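Local coordinates for protein putative alpha-L-fucosidase (Bacteroides thetaiotaomicron, PDB 4H41) that is a putative alpha-L-fucosidase that probably removes fucose from host glycans in carbohydrate metabolism, at residues 81-86 against 99-104. Sequence-based numbering, arbitrary orientation.
Sequences FMTYPS and VDLVDM
The N-terminus of helix 101-111, in the beta-alpha connection between barrel strands 70-73 and 115-119, docks here on the loop that follows the short strand 81-82. Thr83 O is the anchor: Leu101 N approaches it nearly along the C=O axis at 2.8 Å, and Val102 N adds a weak bond to the same oxygen. Asp100 is the N-cap. Its CG stands anti to the backbone N (chi1 -178°), and OD1 takes Asp103 N at 3.0 Å from well above the carboxylate plane. The same OD1 lies 3.4 Å from Tyr84 CB, while OD2 sits 3.6 Å from Pro85 CD and is hydrogen-bonded to Tyr150 OH of helix 136-151. An alanine in place of Asp100 would probably leave Asp103 N without its cap, take from Tyr150 OH this carboxylate partner and open a gap beside Pro85 CD. Two residues on, Val102 CG2 packs 3.7 Å from Tyr84 CB and 3.5 Å from Thr83 OG1, a hydroxyl that is hydrogen-bonded to Ser76 O. The Tyr84 side chain runs alongside Val102, and its OH is hydrogen-bonded to Glu145 OE2. The arrangement is an Asp N-cap with the first helical N-H groups turned to a loop carbonyl, within a beta-alpha unit of a TIM barrel.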
loop_
_atom_site.group_PDB
_atom_site.type_symbol
_atom_site.label_atom_id
_atom_site.label_comp_id
_atom_site.label_asym_id
_atom_site.label_seq_id
_atom_site.Cartn_x
_atom_site.Cartn_y
_atom_site.Cartn_z
ATOM N N PHE B 81 -16.794 1.753 -17.592
ATOM C CA PHE B 81 -15.486 1.399 -18.159
ATOM C C PHE B 81 -15.611 0.122 -18.984
ATOM O O PHE B 81 -16.358 -0.785 -18.616
ATOM C CB PHE B 81 -14.433 1.253 -17.064
ATOM C CG PHE B 81 -14.017 2.578 -16.493
ATOM C CD1 PHE B 81 -13.042 3.341 -17.113
ATOM C CD2 PHE B 81 -14.680 3.118 -15.406
ATOM C CE1 PHE B 81 -12.722 4.611 -16.645
ATOM C CE2 PHE B 81 -14.303 4.360 -14.885
ATOM C CZ PHE B 81 -13.393 5.139 -15.561
HETATM N N MSE B 82 -14.893 0.064 -20.118
HETATM C CA MSE B 82 -14.913 -1.091 -20.998
HETATM C C MSE B 82 -13.508 -1.402 -21.507
HETATM O O MSE B 82 -12.612 -0.561 -21.489
HETATM C CB MSE B 82 -15.886 -0.897 -22.161
HETATM C CG MSE B 82 -15.472 0.204 -23.109
HETATM SE SE MSE B 82 -16.783 0.565 -24.509
HETATM C CE MSE B 82 -17.950 1.668 -23.553
ATOM N N THR B 83 -13.351 -2.632 -21.986
ATOM C CA THR B 83 -12.078 -3.165 -22.470
ATOM C C THR B 83 -11.963 -3.189 -23.979
ATOM O O THR B 83 -10.908 -3.556 -24.493
ATOM C CB THR B 83 -11.899 -4.599 -21.948
ATOM O OG1 THR B 83 -12.913 -5.443 -22.480
ATOM C CG2 THR B 83 -11.863 -4.670 -20.447
ATOM N N TYR B 84 -13.039 -2.892 -24.695
ATOM C CA TYR B 84 -13.039 -2.908 -26.161
ATOM C C TYR B 84 -14.082 -1.878 -26.658
ATOM O O TYR B 84 -14.949 -1.491 -25.867
ATOM C CB TYR B 84 -13.346 -4.327 -26.670
ATOM C CG TYR B 84 -14.783 -4.753 -26.473
ATOM C CD1 TYR B 84 -15.237 -5.188 -25.235
ATOM C CD2 TYR B 84 -15.693 -4.712 -27.524
ATOM C CE1 TYR B 84 -16.569 -5.538 -25.036
ATOM C CE2 TYR B 84 -17.021 -5.095 -27.345
ATOM C CZ TYR B 84 -17.437 -5.571 -26.111
ATOM O OH TYR B 84 -18.761 -5.835 -25.878
ATOM N N PRO B 85 -14.047 -1.480 -27.946
ATOM C CA PRO B 85 -14.966 -0.433 -28.428
ATOM C C PRO B 85 -16.341 -1.002 -28.739
ATOM O O PRO B 85 -16.689 -1.216 -29.893
ATOM C CB PRO B 85 -14.255 0.119 -29.669
ATOM C CG PRO B 85 -13.474 -1.025 -30.183
ATOM C CD PRO B 85 -13.053 -1.831 -28.977
ATOM N N SER B 86 -17.103 -1.278 -27.682
ATOM C CA SER B 86 -18.436 -1.873 -27.771
ATOM C C SER B 86 -19.461 -0.927 -28.373
ATOM O O SER B 86 -19.843 0.022 -27.700
ATOM C CB SER B 86 -18.916 -2.265 -26.372
ATOM O OG SER B 86 -20.308 -2.536 -26.326
ATOM N N VAL B 99 -7.349 1.785 -25.700
ATOM C CA VAL B 99 -6.807 0.580 -26.337
ATOM C C VAL B 99 -7.878 -0.492 -26.370
ATOM O O VAL B 99 -8.567 -0.711 -25.372
ATOM C CB VAL B 99 -5.552 0.071 -25.563
ATOM C CG1 VAL B 99 -5.026 -1.247 -26.146
ATOM C CG2 VAL B 99 -4.437 1.121 -25.534
ATOM N N ASP B 100 -7.946 -1.244 -27.483
ATOM C CA ASP B 100 -8.810 -2.413 -27.571
ATOM C C ASP B 100 -8.057 -3.582 -26.898
ATOM O O ASP B 100 -7.216 -4.228 -27.519
ATOM C CB ASP B 100 -9.196 -2.743 -29.028
ATOM C CG ASP B 100 -10.135 -3.929 -29.158
ATOM O OD1 ASP B 100 -10.315 -4.672 -28.153
ATOM O OD2 ASP B 100 -10.671 -4.152 -30.274
ATOM N N LEU B 101 -8.315 -3.797 -25.608
ATOM C CA LEU B 101 -7.643 -4.856 -24.841
ATOM C C LEU B 101 -8.056 -6.235 -25.277
ATOM O O LEU B 101 -7.257 -7.172 -25.179
ATOM C CB LEU B 101 -7.915 -4.706 -23.337
ATOM C CG LEU B 101 -7.430 -3.405 -22.714
ATOM C CD1 LEU B 101 -7.864 -3.302 -21.242
ATOM C CD2 LEU B 101 -5.908 -3.288 -22.803
ATOM N N VAL B 102 -9.299 -6.408 -25.730
ATOM C CA VAL B 102 -9.773 -7.727 -26.182
ATOM C C VAL B 102 -8.925 -8.169 -27.391
ATOM O O VAL B 102 -8.387 -9.280 -27.395
ATOM C CB VAL B 102 -11.283 -7.729 -26.473
ATOM C CG1 VAL B 102 -11.713 -9.058 -27.041
ATOM C CG2 VAL B 102 -12.067 -7.455 -25.190
ATOM N N ASP B 103 -8.756 -7.273 -28.368
ATOM C CA ASP B 103 -7.914 -7.516 -29.541
ATOM C C ASP B 103 -6.490 -7.844 -29.094
ATOM O O ASP B 103 -5.902 -8.817 -29.557
ATOM C CB ASP B 103 -7.895 -6.282 -30.453
ATOM C CG ASP B 103 -6.782 -6.322 -31.492
ATOM O OD1 ASP B 103 -6.894 -7.113 -32.445
ATOM O OD2 ASP B 103 -5.761 -5.616 -31.305
HETATM N N MSE B 104 -5.946 -7.049 -28.172
HETATM C CA MSE B 104 -4.572 -7.237 -27.722
HETATM C C MSE B 104 -4.391 -8.576 -27.061
HETATM O O MSE B 104 -3.454 -9.297 -27.414
HETATM C CB MSE B 104 -4.149 -6.130 -26.738
HETATM C CG MSE B 104 -2.679 -6.177 -26.404
HETATM SE SE MSE B 104 -2.301 -5.044 -24.906
HETATM C CE MSE B 104 -3.193 -6.122 -23.524
#